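Local coordinates for protein YrbA (Sinorhizobium meliloti 2011, PDB 5NFM) that binds divalent metal cations through two conserved histidines and, as a member of the BolA family, probably works in metal or iron-sulfur handling, at residues A[43-46]-A[47-51]; A[33-37]-A[38-42]; A[3-6]-A[7-10]. All blocks are in the same frame, centred on the assembly; numbering follows the deposited sequence. Where two conformers were deposited one is given.

Contact 1: A[43-46]-A[47-51]; sequences KTRV and QQHQM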
loop_
_atom_site.group_PDB
_atom_site.type_symbol
_atom_site.label_atom_id
_atom_site.label_comp_id
_atom_site.label_asym_id
_atom_site.label_seq_id
_atom_site.Cartn_x
_atom_site.Cartn_y
_atom_site.Cartn_z
ATOM N N LYS A 43 -6.140 -1.873 14.567
ATOM C CA LYS A 43 -6.998 -1.283 13.555
ATOM C C LYS A 43 -7.641 -2.388 12.720
ATOM O O LYS A 43 -7.075 -3.471 12.548
ATOM C CB LYS A 43 -6.200 -0.329 12.657
ATOM C CG LYS A 43 -5.709 0.917 13.408
ATOM C CD LYS A 43 -5.122 1.961 12.474
ATOM C CE LYS A 43 -4.754 3.249 13.210
ATOM N NZ LYS A 43 -3.758 3.032 14.299
ATOM N N THR A 44 -8.843 -2.104 12.212
ATOM C CA THR A 44 -9.509 -3.024 11.300
ATOM C C THR A 44 -8.823 -2.992 9.937
ATOM O O THR A 44 -8.092 -2.055 9.606
ATOM C CB THR A 44 -10.970 -2.630 11.091
ATOM O OG1 THR A 44 -10.992 -1.413 10.348
ATOM C CG2 THR A 44 -11.733 -2.463 12.403
ATOM N N ARG A 45 -9.116 -3.998 9.108
ATOM C CA ARG A 45 -8.596 -3.968 7.744
ATOM C C ARG A 45 -9.078 -2.718 7.000
ATOM O O ARG A 45 -8.299 -2.107 6.265
ATOM C CB ARG A 45 -8.887 -5.269 6.982
ATOM C CG ARG A 45 -10.338 -5.626 6.817
ATOM C CD ARG A 45 -10.522 -6.997 6.175
ATOM N NE ARG A 45 -10.077 -7.042 4.783
ATOM C CZ ARG A 45 -9.113 -7.820 4.287
ATOM N NH1 ARG A 45 -8.410 -8.634 5.062
ATOM N NH2 ARG A 45 -8.860 -7.784 2.984
ATOM N N VAL A 46 -10.338 -2.306 7.193
ATOM C CA VAL A 46 -10.822 -1.095 6.533
ATOM C C VAL A 46 -10.009 0.126 6.984
ATOM O O VAL A 46 -9.622 0.975 6.164
ATOM C CB VAL A 46 -12.342 -0.944 6.773
ATOM C CG1 VAL A 46 -12.853 0.433 6.374
ATOM C CG2 VAL A 46 -13.098 -2.034 6.010
ATOM N N GLN A 47 -9.736 0.231 8.288
ATOM C CA GLN A 47 -8.941 1.347 8.809
ATOM C C GLN A 47 -7.498 1.304 8.303
ATOM O O GLN A 47 -6.903 2.351 7.995
ATOM C CB GLN A 47 -8.950 1.323 10.340
ATOM C CG GLN A 47 -10.289 1.713 10.952
ATOM C CD GLN A 47 -10.351 1.463 12.448
ATOM O OE1 GLN A 47 -9.705 0.556 12.982
ATOM N NE2 GLN A 47 -11.172 2.242 13.129
ATOM N N GLN A 48 -6.908 0.108 8.244
ATOM C CA GLN A 48 -5.541 -0.031 7.744
ATOM C C GLN A 48 -5.468 0.367 6.275
ATOM O O GLN A 48 -4.551 1.078 5.843
ATOM C CB GLN A 48 -5.073 -1.482 7.910
ATOM C CG GLN A 48 -4.982 -1.923 9.360
ATOM C CD GLN A 48 -4.889 -3.436 9.529
ATOM O OE1 GLN A 48 -5.113 -4.204 8.588
ATOM N NE2 GLN A 48 -4.560 -3.873 10.737
ATOM N N HIS A 49 -6.426 -0.119 5.483
ATOM C CA HIS A 49 -6.411 0.204 4.063
ATOM C C HIS A 49 -6.594 1.701 3.845
ATOM O O HIS A 49 -5.960 2.280 2.956
ATOM C CB HIS A 49 -7.440 -0.637 3.309
ATOM C CG HIS A 49 -7.111 -2.093 3.346
ATOM N ND1 HIS A 49 -7.835 -3.045 2.668
ATOM C CD2 HIS A 49 -6.140 -2.754 4.026
ATOM C CE1 HIS A 49 -7.316 -4.234 2.935
ATOM N NE2 HIS A 49 -6.294 -4.087 3.762
ATOM N N GLN A 50 -7.412 2.356 4.681
ATOM C CA GLN A 50 -7.543 3.809 4.600
ATOM C C GLN A 50 -6.184 4.496 4.742
ATOM O O GLN A 50 -5.895 5.478 4.040
ATOM C CB GLN A 50 -8.520 4.308 5.676
ATOM C CG GLN A 50 -8.765 5.813 5.619
ATOM C CD GLN A 50 -9.466 6.205 4.331
ATOM O OE1 GLN A 50 -10.584 5.738 4.060
ATOM N NE2 GLN A 50 -8.823 7.037 3.520
ATOM N N MET A 51 -5.353 4.024 5.677
ATOM C CA MET A 51 -4.029 4.622 5.858
ATOM C C MET A 51 -3.169 4.460 4.611
ATOM O O MET A 51 -2.378 5.354 4.276
ATOM C CB MET A 51 -3.331 4.003 7.067
ATOM C CG MET A 51 -4.007 4.362 8.376
ATOM S SD MET A 51 -3.228 3.589 9.801
ATOM C CE MET A 51 -1.665 4.456 9.833
#
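A capping box between Thr44 and Gln47 opens helix 45-56 of this BolA-like domain. Thr44, the N-cap residue, points its hydroxyl forward into the first turn, where OG1 accepts from Gln47 N at 2.9 Å. In return the side-chain carbonyl of Gln47 reaches back: Thr44 N donates to Gln47 OE1, also at 2.9 Å and nearly straight (166°), approaching tilted from the carbonyl plane. The torsions fit the exchange, since OG1 of Thr44 sits between its own N and carbonyl carbon (chi1 69°), while CG of Gln47 lies anti to its carbonyl carbon and the chain then runs extended. Two amide N-H groups at the helix start thus gain acceptors, which is why a short hydroxyl suits the cap and a longer amide the third helix position. The helical ladder begins with Gln48 N to Thr44 O at 2.8 Å.

Just ahead of the box, in one of its two conformers, Lys43 crosses the side chain of Met51 at about a right angle, with Lys43 CD 3.7 Å from Met51 SD, and its ammonium turns off to Ala39 O. Gln48 packs CG against Lys43 CB; its amide end is held elsewhere, OE1 by Thr71 and NE2 by Phe40 O, joining the helix start to strand 67-72 and to the preceding loop. Farther round the helix, the His49 ring offers one face to Arg45 O, which stands 3.0 Å above the ring plane, offset toward the rim, while His49 CE1 lies over one face of the Arg45 guanidinium, 3.9 Å from NH2, the two planes steeply inclined.

Contact 2: A[33-37]-A[38-42]; sequences AEVVA and EAFRG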
loop_
_atom_site.group_PDB
_atom_site.type_symbol
_atom_site.label_atom_id
_atom_site.label_comp_id
_atom_site.label_asym_id
_atom_site.label_seq_id
_atom_site.Cartn_x
_atom_site.Cartn_y
_atom_site.Cartn_z
ATOM N N ALA A 33 -0.261 -4.928 -3.062
ATOM C CA ALA A 33 0.682 -4.469 -2.049
ATOM C C ALA A 33 0.391 -5.154 -0.724
ATOM O O ALA A 33 -0.761 -5.196 -0.284
ATOM C CB ALA A 33 0.599 -2.952 -1.850
ATOM N N GLU A 34 1.443 -5.669 -0.087
ATOM C CA GLU A 34 1.390 -6.066 1.312
ATOM C C GLU A 34 2.114 -5.002 2.124
ATOM O O GLU A 34 3.236 -4.617 1.781
ATOM C CB GLU A 34 2.036 -7.426 1.553
ATOM C CG GLU A 34 1.936 -7.823 3.011
ATOM C CD GLU A 34 2.439 -9.209 3.283
ATOM O OE1 GLU A 34 3.004 -9.846 2.367
ATOM O OE2 GLU A 34 2.259 -9.664 4.427
ATOM N N VAL A 35 1.452 -4.509 3.171
ATOM C CA VAL A 35 2.009 -3.471 4.025
ATOM C C VAL A 35 1.890 -3.939 5.467
ATOM O O VAL A 35 0.780 -4.205 5.949
ATOM C CB VAL A 35 1.301 -2.116 3.836
ATOM C CG1 VAL A 35 2.012 -1.036 4.630
ATOM C CG2 VAL A 35 1.218 -1.746 2.355
ATOM N N VAL A 36 3.027 -4.022 6.154
ATOM C CA VAL A 36 3.096 -4.472 7.538
ATOM C C VAL A 36 3.622 -3.305 8.364
ATOM O O VAL A 36 4.712 -2.792 8.085
ATOM C CB VAL A 36 4.015 -5.694 7.688
ATOM C CG1 VAL A 36 4.026 -6.172 9.132
ATOM C CG2 VAL A 36 3.570 -6.815 6.763
ATOM N N ALA A 37 2.852 -2.865 9.360
ATOM C CA ALA A 37 3.218 -1.661 10.100
ATOM C C ALA A 37 2.673 -1.752 11.518
ATOM O O ALA A 37 1.527 -2.162 11.726
ATOM C CB ALA A 37 2.653 -0.407 9.423
ATOM N N GLU A 38 3.482 -1.318 12.489
ATOM C CA GLU A 38 3.029 -1.342 13.877
ATOM C C GLU A 38 1.781 -0.491 14.087
ATOM O O GLU A 38 0.914 -0.852 14.901
ATOM C CB GLU A 38 4.162 -0.894 14.801
ATOM C CG GLU A 38 3.815 -1.030 16.282
ATOM C CD GLU A 38 3.504 -2.460 16.698
ATOM O OE1 GLU A 38 4.173 -3.389 16.176
ATOM O OE2 GLU A 38 2.590 -2.653 17.540
ATOM N N ALA A 39 1.667 0.628 13.360
ATOM C CA ALA A 39 0.509 1.502 13.499
ATOM C C ALA A 39 -0.788 0.799 13.117
ATOM O O ALA A 39 -1.873 1.292 13.449
ATOM C CB ALA A 39 0.701 2.745 12.633
ATOM N N PHE A 40 -0.707 -0.341 12.427
ATOM C CA PHE A 40 -1.894 -1.100 12.068
ATOM C C PHE A 40 -2.438 -1.961 13.208
ATOM O O PHE A 40 -3.579 -2.432 13.113
ATOM C CB PHE A 40 -1.583 -2.010 10.879
ATOM C CG PHE A 40 -1.332 -1.287 9.564
ATOM C CD1 PHE A 40 -1.642 0.055 9.365
ATOM C CD2 PHE A 40 -0.796 -2.004 8.505
ATOM C CE1 PHE A 40 -1.411 0.656 8.126
ATOM C CE2 PHE A 40 -0.575 -1.410 7.266
ATOM C CZ PHE A 40 -0.876 -0.079 7.082
ATOM N N ARG A 41 -1.657 -2.214 14.262
ATOM C CA ARG A 41 -2.116 -3.139 15.292
ATOM C C ARG A 41 -3.335 -2.560 16.003
ATOM O O ARG A 41 -3.313 -1.413 16.457
ATOM C CB ARG A 41 -0.997 -3.454 16.288
ATOM C CG ARG A 41 -1.196 -4.802 16.978
ATOM C CD ARG A 41 -0.077 -5.143 17.960
ATOM N NE ARG A 41 1.249 -5.134 17.345
ATOM C CZ ARG A 41 1.794 -6.153 16.683
ATOM N NH1 ARG A 41 1.152 -7.310 16.530
ATOM N NH2 ARG A 41 3.010 -6.008 16.167
ATOM N N GLY A 42 -4.396 -3.365 16.103
ATOM C CA GLY A 42 -5.637 -2.929 16.708
ATOM C C GLY A 42 -6.587 -2.216 15.773
ATOM O O GLY A 42 -7.740 -1.970 16.156
#
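Ring contacts fold Phe40 back over the end of strand 31-36, where a 3-10 turn leads toward helix 45-56 of the BolA-like domain. Ala37 CB makes a CH-pi contact 3.9 Å from the Phe40 ring centroid and only 11° off its normal; a methyl is small enough to sit over the centre of the face. Val35 crosses the ring at about a right angle, its CG1 meeting the rim at Phe40 CE2 (3.7 Å), and Val35 O lies in plane at the edge, 3.4 Å from Phe40 CE2. With CG anti to the carbonyl carbon (chi1 -69°), the ring is directed between strand and helix, where Met51 and Val52 also pack on it.

One hydrogen bond closes the turn: Phe40 N donates to Ala37 O at 3.0 Å, from above the carbonyl plane.

A salt bridge lies within 38-42. Arg41 grips the Glu38 carboxylate side-on with two nitrogens, NE to OE2 at 2.8 Å and NH2 to OE1 at 2.9 Å; NH2 also reaches Pro74 O.

Replacing Phe40 with an alanine would probably leave Ala37 CB and Val35 CG1 without their aromatic partner and open a gap beside helix 45-56. The turn divides its chemistry, an aromatic anchor inward and an ion pair bracing its exposed side.

Contact 3: A[3-6]-A[7-10]; sequences PGDI and EDMI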
loop_
_atom_site.group_PDB
_atom_site.type_symbol
_atom_site.label_atom_id
_atom_site.label_comp_id
_atom_site.label_asym_id
_atom_site.label_seq_id
_atom_site.Cartn_x
_atom_site.Cartn_y
_atom_site.Cartn_z
ATOM N N PRO A 3 8.528 2.768 -11.597
ATOM C CA PRO A 3 8.660 1.592 -10.737
ATOM C C PRO A 3 9.282 1.979 -9.405
ATOM O O PRO A 3 10.222 2.774 -9.337
ATOM C CB PRO A 3 9.563 0.650 -11.539
ATOM C CG PRO A 3 9.409 1.083 -12.927
ATOM C CD PRO A 3 9.237 2.579 -12.871
ATOM N N GLY A 4 8.730 1.414 -8.340
ATOM C CA GLY A 4 9.164 1.729 -6.997
ATOM C C GLY A 4 8.451 2.899 -6.348
ATOM O O GLY A 4 8.574 3.077 -5.132
ATOM N N ASP A 5 7.717 3.713 -7.116
ATOM C CA ASP A 5 7.090 4.895 -6.533
ATOM C C ASP A 5 5.985 4.517 -5.553
ATOM O O ASP A 5 5.803 5.191 -4.535
ATOM C CB ASP A 5 6.528 5.814 -7.616
ATOM C CG ASP A 5 7.587 6.669 -8.317
ATOM O OD1 ASP A 5 8.782 6.691 -7.921
ATOM O OD2 ASP A 5 7.188 7.358 -9.282
ATOM N N ILE A 6 5.221 3.459 -5.841
ATOM C CA ILE A 6 4.178 3.037 -4.904
ATOM C C ILE A 6 4.800 2.701 -3.555
ATOM O O ILE A 6 4.363 3.189 -2.504
ATOM C CB ILE A 6 3.378 1.851 -5.474
ATOM C CG1 ILE A 6 2.622 2.249 -6.749
ATOM C CG2 ILE A 6 2.403 1.323 -4.427
ATOM C CD1 ILE A 6 2.076 1.071 -7.531
ATOM N N GLU A 7 5.847 1.867 -3.576
ATOM C CA GLU A 7 6.524 1.480 -2.346
ATOM C C GLU A 7 7.088 2.705 -1.625
ATOM O O GLU A 7 6.914 2.858 -0.408
ATOM C CB GLU A 7 7.617 0.450 -2.662
ATOM C CG GLU A 7 8.408 0.018 -1.445
ATOM C CD GLU A 7 9.085 -1.345 -1.570
ATOM O OE1 GLU A 7 8.761 -2.104 -2.512
ATOM O OE2 GLU A 7 9.932 -1.644 -0.690
ATOM N N ASP A 8 7.753 3.594 -2.372
ATOM C CA ASP A 8 8.308 4.807 -1.774
ATOM C C ASP A 8 7.220 5.616 -1.073
ATOM O O ASP A 8 7.423 6.114 0.042
ATOM C CB ASP A 8 8.958 5.682 -2.854
ATOM C CG ASP A 8 10.307 5.161 -3.360
ATOM O OD1 ASP A 8 10.899 4.245 -2.759
ATOM O OD2 ASP A 8 10.770 5.731 -4.378
ATOM N N MET A 9 6.072 5.802 -1.728
ATOM C CA MET A 9 5.035 6.639 -1.133
ATOM C C MET A 9 4.475 6.000 0.132
ATOM O O MET A 9 4.214 6.690 1.126
ATOM C CB MET A 9 3.938 6.914 -2.153
ATOM C CG MET A 9 4.413 7.805 -3.291
ATOM S SD MET A 9 3.056 8.392 -4.282
ATOM C CE MET A 9 2.394 9.579 -3.111
ATOM N N ILE A 10 4.283 4.681 0.123
ATOM C CA ILE A 10 3.783 4.021 1.322
ATOM C C ILE A 10 4.774 4.178 2.466
ATOM O O ILE A 10 4.389 4.493 3.601
ATOM C CB ILE A 10 3.448 2.545 1.039
ATOM C CG1 ILE A 10 2.318 2.451 0.010
ATOM C CG2 ILE A 10 3.072 1.845 2.342
ATOM C CD1 ILE A 10 2.045 1.037 -0.498
HETATM O O HOH W 1 9.637 7.818 -5.570
#
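Glu7, in the first turn of the amphipathic N-terminal helix 5-13, has its CB 3.7 Å from Gly4 O. Its chain, extended beyond CG, runs over Val19 and Ile21 of strand 18-23. Gly4 is the N-cap, and its positive phi of 89° suits glycine, which has no CB to strike the preceding carbonyl.

Asp8 follows, its N donating to Gly4 O at 2.9 Å in the first bond of the helical ladder. Its carboxylate comes near that of Asp5, the planes 40° apart, with Asp5 OD1 and Asp8 OD2 separated by 4.2 Å. A water donates to Asp5 OD1 and Asp8 OD2, each at 2.7 Å, while Asp5 OD2 accepts from Ala2 N.

Met9 bonds through its N to Asp5 O and lays CG against the same oxygen at 3.2 Å; its side chain then leads away to Met1, Asn59 and Leu56.

Ile10 completes the series, with its N bonded to Ile6 O. Its CG1, anti to the carbonyl carbon (chi1 -63°), carries CD1 toward Ile6, 4.0 Å from Ile6 CG2, the two side chains side by side. This apolar row faces the sheet (Ile21, Tyr31, Val19, Val35) and, at Ile10, helix 45-56 (Val52, Leu56).

Isoleucines thus supply the buried side, while acids near the N-terminal end probably interact favourably with the helix dipole, the bridging water probably easing their mutual repulsion.

Overall arrangement
From the N terminus, contact 3 comes first, starting helix 5-13 and laying it on the sheet. The chain then runs through strand 18-23 and the antiparallel strand 31-36, whose end turns within contact 2 into the loop that leads to contact 1, the start of helix 45-56. The three are in series, none nested or crossed, and each closes only a short local turn. Contacts 1 and 2 meet directly, with Met51 SD against Phe40 CE1, so loop and helix pack together. Contact 3 joins contact 2 through Ile10 and Val35, whereas contacts 1 and 3 lie on opposite sides of the chain's centre, about 19 Å apart between centres.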